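Local coordinates for protein Ribose/Galactose Isomerase (Vibrio parahaemolyticus, PDB 3ONO) that probably interconverts aldose and ketose forms of sugar phosphates, at residues 95-109 and 131-145. Numbering follows the deposited sequence. Where two conformers were deposited one is given.
Sequences CLEPSDAFLFNQINN and YIFEKAFTGKRGEGY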
loop_
_atom_site.group_PDB
_atom_site.type_symbol
_atom_site.label_atom_id
_atom_site.label_comp_id
_atom_site.label_asym_id
_atom_site.label_seq_id
_atom_site.Cartn_x
_atom_site.Cartn_y
_atom_site.Cartn_z
ATOM N N CYS A 95 4.188 -6.794 9.153
ATOM C CA CYS A 95 4.647 -5.419 9.164
ATOM C C CYS A 95 5.072 -5.049 7.767
ATOM O O CYS A 95 6.120 -5.495 7.314
ATOM C CB CYS A 95 5.827 -5.277 10.117
ATOM S SG CYS A 95 6.074 -3.579 10.556
ATOM N N LEU A 96 4.259 -4.239 7.096
ATOM C CA LEU A 96 4.497 -3.903 5.694
ATOM C C LEU A 96 4.865 -2.440 5.466
ATOM O O LEU A 96 5.447 -2.092 4.442
ATOM C CB LEU A 96 3.257 -4.253 4.872
ATOM C CG LEU A 96 2.870 -5.733 4.954
ATOM C CD1 LEU A 96 1.619 -5.958 4.126
ATOM C CD2 LEU A 96 4.002 -6.634 4.472
ATOM N N GLU A 97 4.519 -1.582 6.412
ATOM C CA GLU A 97 4.799 -0.143 6.274
ATOM C C GLU A 97 4.882 0.380 7.708
ATOM O O GLU A 97 4.403 -0.279 8.633
ATOM C CB GLU A 97 3.731 0.537 5.423
ATOM C CG GLU A 97 2.318 0.416 5.963
ATOM C CD GLU A 97 1.978 1.604 6.841
ATOM O OE1 GLU A 97 2.861 2.472 7.013
ATOM O OE2 GLU A 97 0.844 1.685 7.348
ATOM N N PRO A 98 5.544 1.514 7.918
ATOM C CA PRO A 98 5.877 1.972 9.274
ATOM C C PRO A 98 4.729 2.048 10.282
ATOM O O PRO A 98 4.937 1.700 11.445
ATOM C CB PRO A 98 6.448 3.370 9.042
ATOM C CG PRO A 98 7.007 3.293 7.666
ATOM C CD PRO A 98 6.134 2.383 6.877
ATOM N N SER A 99 3.546 2.500 9.885
ATOM C CA SER A 99 2.492 2.616 10.896
ATOM C C SER A 99 1.969 1.245 11.369
ATOM O O SER A 99 1.336 1.146 12.426
ATOM C CB SER A 99 1.347 3.522 10.430
ATOM O OG SER A 99 0.376 2.792 9.713
ATOM N N ASP A 100 2.226 0.187 10.600
ATOM C CA ASP A 100 1.933 -1.172 11.099
ATOM C C ASP A 100 2.687 -1.474 12.387
ATOM O O ASP A 100 2.165 -2.132 13.292
ATOM C CB ASP A 100 2.340 -2.257 10.085
ATOM C CG ASP A 100 1.486 -2.241 8.811
ATOM O OD1 ASP A 100 0.341 -1.750 8.849
ATOM O OD2 ASP A 100 1.959 -2.767 7.770
ATOM N N ALA A 101 3.954 -1.062 12.430
ATOM C CA ALA A 101 4.831 -1.370 13.552
ATOM C C ALA A 101 4.354 -0.633 14.800
ATOM O O ALA A 101 4.275 -1.215 15.897
ATOM C CB ALA A 101 6.269 -0.961 13.226
ATOM N N PHE A 102 4.053 0.648 14.634
ATOM C CA PHE A 102 3.540 1.426 15.752
ATOM C C PHE A 102 2.242 0.837 16.311
ATOM O O PHE A 102 2.141 0.584 17.517
ATOM C CB PHE A 102 3.319 2.873 15.372
ATOM C CG PHE A 102 2.770 3.688 16.499
ATOM C CD1 PHE A 102 3.587 4.057 17.554
ATOM C CD2 PHE A 102 1.434 4.017 16.538
ATOM C CE1 PHE A 102 3.077 4.780 18.612
ATOM C CE2 PHE A 102 0.917 4.752 17.597
ATOM C CZ PHE A 102 1.732 5.128 18.624
ATOM N N LEU A 103 1.260 0.615 15.440
ATOM C CA LEU A 103 -0.029 0.061 15.869
ATOM C C LEU A 103 0.137 -1.328 16.481
ATOM O O LEU A 103 -0.507 -1.656 17.478
ATOM C CB LEU A 103 -1.009 -0.024 14.701
ATOM C CG LEU A 103 -1.448 1.335 14.157
ATOM C CD1 LEU A 103 -2.276 1.153 12.904
ATOM C CD2 LEU A 103 -2.222 2.093 15.261
ATOM N N PHE A 104 0.978 -2.161 15.879
ATOM C CA PHE A 104 1.210 -3.483 16.450
ATOM C C PHE A 104 1.695 -3.356 17.895
ATOM O O PHE A 104 1.180 -4.016 18.796
ATOM C CB PHE A 104 2.237 -4.254 15.628
ATOM C CG PHE A 104 2.599 -5.611 16.204
ATOM C CD1 PHE A 104 1.713 -6.672 16.137
ATOM C CD2 PHE A 104 3.838 -5.813 16.795
ATOM C CE1 PHE A 104 2.065 -7.920 16.638
ATOM C CE2 PHE A 104 4.189 -7.069 17.308
ATOM C CZ PHE A 104 3.290 -8.110 17.222
ATOM N N ASN A 105 2.683 -2.503 18.115
ATOM C CA ASN A 105 3.230 -2.345 19.466
ATOM C C ASN A 105 2.191 -1.841 20.451
ATOM O O ASN A 105 2.160 -2.277 21.606
ATOM C CB ASN A 105 4.387 -1.359 19.468
ATOM C CG ASN A 105 5.678 -1.968 18.971
ATOM O OD1 ASN A 105 5.844 -3.179 18.951
ATOM N ND2 ASN A 105 6.622 -1.104 18.599
ATOM N N GLN A 106 1.353 -0.915 20.019
ATOM C CA GLN A 106 0.379 -0.318 20.933
ATOM C C GLN A 106 -0.857 -1.193 21.180
ATOM O O GLN A 106 -1.333 -1.278 22.312
ATOM C CB GLN A 106 -0.053 1.069 20.469
ATOM C CG GLN A 106 1.096 2.058 20.303
ATOM C CD GLN A 106 2.129 1.955 21.408
ATOM O OE1 GLN A 106 1.787 1.838 22.605
ATOM N NE2 GLN A 106 3.410 1.984 21.019
ATOM N N ILE A 107 -1.364 -1.827 20.123
ATOM C CA ILE A 107 -2.622 -2.570 20.194
ATOM C C ILE A 107 -2.382 -4.017 20.612
ATOM O O ILE A 107 -3.046 -4.543 21.521
ATOM C CB ILE A 107 -3.357 -2.560 18.833
ATOM C CG1 ILE A 107 -3.749 -1.119 18.418
ATOM C CG2 ILE A 107 -4.576 -3.511 18.858
ATOM C CD1 ILE A 107 -4.306 -1.096 16.992
ATOM N N ASN A 108 -1.420 -4.664 19.962
ATOM C CA ASN A 108 -1.196 -6.078 20.205
ATOM C C ASN A 108 -0.089 -6.350 21.220
ATOM O O ASN A 108 -0.148 -7.340 21.959
ATOM C CB ASN A 108 -0.881 -6.761 18.874
ATOM C CG ASN A 108 -1.887 -6.396 17.805
ATOM O OD1 ASN A 108 -1.623 -5.542 16.956
ATOM N ND2 ASN A 108 -3.063 -7.019 17.861
ATOM N N ASN A 109 0.929 -5.487 21.220
ATOM C CA ASN A 109 2.014 -5.590 22.187
ATOM C C ASN A 109 2.626 -6.973 22.115
ATOM O O ASN A 109 2.834 -7.622 23.134
ATOM C CB ASN A 109 1.450 -5.340 23.594
ATOM C CG ASN A 109 2.529 -5.022 24.629
ATOM O OD1 ASN A 109 3.702 -4.849 24.304
ATOM N ND2 ASN A 109 2.118 -4.939 25.886
ATOM N N TYR A 131 12.455 2.550 7.932
ATOM C CA TYR A 131 11.392 3.321 8.561
ATOM C C TYR A 131 10.545 2.416 9.475
ATOM O O TYR A 131 10.070 2.829 10.540
ATOM C CB TYR A 131 10.505 3.946 7.494
ATOM C CG TYR A 131 11.189 4.942 6.566
ATOM C CD1 TYR A 131 12.493 5.384 6.798
ATOM C CD2 TYR A 131 10.521 5.440 5.448
ATOM C CE1 TYR A 131 13.096 6.317 5.930
ATOM C CE2 TYR A 131 11.107 6.350 4.602
ATOM C CZ TYR A 131 12.391 6.773 4.832
ATOM O OH TYR A 131 12.938 7.696 3.959
ATOM N N ILE A 132 10.340 1.183 9.038
ATOM C CA ILE A 132 9.659 0.198 9.884
ATOM C C ILE A 132 10.416 0.016 11.195
ATOM O O ILE A 132 9.813 -0.002 12.268
ATOM C CB ILE A 132 9.507 -1.161 9.159
ATOM C CG1 ILE A 132 8.362 -1.096 8.137
ATOM C CG2 ILE A 132 9.327 -2.335 10.191
ATOM C CD1 ILE A 132 8.373 -2.281 7.132
ATOM N N PHE A 133 11.739 -0.103 11.127
ATOM C CA PHE A 133 12.516 -0.318 12.335
ATOM C C PHE A 133 12.475 0.915 13.231
ATOM O O PHE A 133 12.441 0.810 14.456
ATOM C CB PHE A 133 13.965 -0.705 12.005
ATOM C CG PHE A 133 14.107 -2.068 11.347
ATOM C CD1 PHE A 133 13.128 -3.043 11.498
ATOM C CD2 PHE A 133 15.225 -2.367 10.579
ATOM C CE1 PHE A 133 13.254 -4.322 10.880
ATOM C CE2 PHE A 133 15.382 -3.620 9.962
ATOM C CZ PHE A 133 14.381 -4.620 10.116
ATOM N N GLU A 134 12.470 2.085 12.608
ATOM C CA GLU A 134 12.369 3.334 13.348
ATOM C C GLU A 134 11.114 3.375 14.200
ATOM O O GLU A 134 11.156 3.819 15.342
ATOM C CB GLU A 134 12.375 4.528 12.379
ATOM C CG GLU A 134 13.701 4.684 11.673
ATOM C CD GLU A 134 13.707 5.838 10.652
ATOM O OE1 GLU A 134 12.645 6.463 10.435
ATOM O OE2 GLU A 134 14.783 6.104 10.074
ATOM N N LYS A 135 9.984 2.962 13.628
ATOM C CA LYS A 135 8.731 2.994 14.374
ATOM C C LYS A 135 8.572 1.791 15.325
ATOM O O LYS A 135 7.951 1.907 16.386
ATOM C CB LYS A 135 7.540 3.104 13.424
ATOM C CG LYS A 135 7.553 4.338 12.518
ATOM C CD LYS A 135 7.878 5.607 13.277
ATOM C CE LYS A 135 7.900 6.797 12.284
ATOM N NZ LYS A 135 8.583 7.987 12.829
ATOM N N ALA A 136 9.130 0.636 14.964
ATOM C CA ALA A 136 9.027 -0.550 15.837
ATOM C C ALA A 136 9.774 -0.397 17.152
ATOM O O ALA A 136 9.353 -0.935 18.179
ATOM C CB ALA A 136 9.525 -1.810 15.128
ATOM N N PHE A 137 10.878 0.339 17.124
ATOM C CA PHE A 137 11.835 0.264 18.227
ATOM C C PHE A 137 12.069 1.604 18.932
ATOM O O PHE A 137 12.965 1.730 19.771
ATOM C CB PHE A 137 13.140 -0.359 17.723
ATOM C CG PHE A 137 12.951 -1.745 17.148
ATOM C CD1 PHE A 137 12.298 -2.716 17.875
ATOM C CD2 PHE A 137 13.378 -2.045 15.863
ATOM C CE1 PHE A 137 12.101 -3.993 17.358
ATOM C CE2 PHE A 137 13.179 -3.295 15.322
ATOM C CZ PHE A 137 12.542 -4.290 16.082
ATOM N N THR A 138 11.241 2.588 18.594
ATOM C CA THR A 138 11.247 3.878 19.271
ATOM C C THR A 138 10.009 3.959 20.163
ATOM O O THR A 138 8.922 3.543 19.772
ATOM C CB THR A 138 11.184 5.049 18.259
ATOM O OG1 THR A 138 12.259 4.945 17.315
ATOM C CG2 THR A 138 11.278 6.392 18.968
ATOM N N GLY A 139 10.167 4.486 21.369
ATOM C CA GLY A 139 9.013 4.781 22.197
ATOM C C GLY A 139 8.511 3.619 23.035
ATOM O O GLY A 139 9.169 2.588 23.157
ATOM N N LYS A 140 7.327 3.792 23.613
ATOM C CA LYS A 140 6.766 2.776 24.491
ATOM C C LYS A 140 5.808 1.848 23.763
ATOM O O LYS A 140 5.353 2.139 22.649
ATOM C CB LYS A 140 6.068 3.411 25.695
ATOM C CG LYS A 140 7.004 4.163 26.620
ATOM C CD LYS A 140 6.291 4.621 27.879
ATOM C CE LYS A 140 6.986 5.832 28.482
ATOM N NZ LYS A 140 6.978 6.989 27.538
ATOM N N ARG A 141 5.478 0.738 24.408
ATOM C CA ARG A 141 4.664 -0.294 23.789
ATOM C C ARG A 141 3.460 -0.643 24.665
ATOM O O ARG A 141 3.501 -0.483 25.893
ATOM C CB ARG A 141 5.535 -1.522 23.494
ATOM C CG ARG A 141 6.762 -1.186 22.629
ATOM C CD ARG A 141 7.712 -2.381 22.400
ATOM N NE ARG A 141 8.499 -2.706 23.589
ATOM C CZ ARG A 141 9.645 -2.112 23.932
ATOM N NH1 ARG A 141 10.154 -1.150 23.175
ATOM N NH2 ARG A 141 10.283 -2.481 25.038
ATOM N N GLY A 142 2.383 -1.092 24.026
ATOM C CA GLY A 142 1.174 -1.506 24.715
ATOM C C GLY A 142 0.302 -0.452 25.367
ATOM O O GLY A 142 -0.371 -0.763 26.344
ATOM N N GLU A 143 0.268 0.774 24.833
ATOM C CA GLU A 143 -0.540 1.819 25.444
ATOM C C GLU A 143 -1.928 1.898 24.841
ATOM O O GLU A 143 -2.753 2.711 25.258
ATOM C CB GLU A 143 0.159 3.179 25.353
ATOM C CG GLU A 143 1.499 3.202 26.066
ATOM C CD GLU A 143 2.094 4.597 26.170
ATOM O OE1 GLU A 143 1.946 5.388 25.209
ATOM O OE2 GLU A 143 2.708 4.896 27.219
ATOM N N GLY A 144 -2.196 1.046 23.858
ATOM C CA GLY A 144 -3.459 1.108 23.138
ATOM C C GLY A 144 -3.473 2.177 22.044
ATOM O O GLY A 144 -2.676 3.117 22.085
ATOM N N TYR A 145 -4.309 2.068 21.052
ATOM C CA TYR A 145 -4.331 3.216 20.185
ATOM C C TYR A 145 -5.746 3.402 19.749
ATOM O O TYR A 145 -6.348 2.483 19.190
ATOM C CB TYR A 145 -3.341 3.067 19.024
ATOM C CG TYR A 145 -3.143 4.381 18.298
ATOM C CD1 TYR A 145 -3.893 4.681 17.177
ATOM C CD2 TYR A 145 -2.235 5.329 18.759
ATOM C CE1 TYR A 145 -3.739 5.888 16.509
ATOM C CE2 TYR A 145 -2.067 6.542 18.094
ATOM C CZ TYR A 145 -2.826 6.806 16.971
ATOM O OH TYR A 145 -2.685 7.999 16.312
HETATM O O HOH W 1 6.124 1.550 18.966
#
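Gln106 and Asn105, on the helix 98-108, hold the chain that leaves the neighbouring helix 125-136. Both helices belong to the alpha-beta-alpha sandwich of the LacAB/RpiB fold and pack on its parallel sheet. They run nearly parallel. Ala101 CB lies against Ala136, which lets the backbones come close. At the start of the helix, Pro98 CG rests on Tyr131 CB, 3.6 Å away. Ile132 packs CD1 against Leu96 C and CG1 against Glu97 C and Pro98 N. In one of the two Cys95 conformers, Ile132 CG2 lies 3.5 Å from Cys95 SG. Asn105 reaches the last turn of helix 125-136. Its ND2 donates to Ala136 O at 2.8 Å, and a water links the same ND2 to Lys135 O. Arg141, in one of two conformers, lays its aliphatic part alongside the Asn105 amide. Gln106 bends at chi2 (-41°), and this brings its amide to the loop. NE2 gives a nearly straight bond to Lys140 O, which lies in the plane of the Gln106 amide. This bond is unusually short, and its exact length is doubtful. OE1 accepts from Glu143 N at 2.9 Å. Both ends of this amide are therefore used, which should fix its rotation. The carbonyls of Asn105 and Gln106 accept from Gly142 N and Gly144 N, so four bonds join residues 140-144 to two successive residues of the helix. Tyr145 completes the contact. Its OH bonds to Glu126 of the second subunit, and its ring packs on Leu127 there, so this corner also forms part of an interface. Lys135 NZ forms a salt bridge with Glu134 of the second subunit. In one of two Tyr145 conformers, Leu103 CD2 touches Tyr145 CD1 at 3.6 Å. Phe102, with CG anti to N (chi1 179°), turns its ring edge to the face of that Tyr145 conformer in an offset edge-to-face pair, planes at 86°, with Phe102 CE2 3.4 Å from Tyr145 CD2.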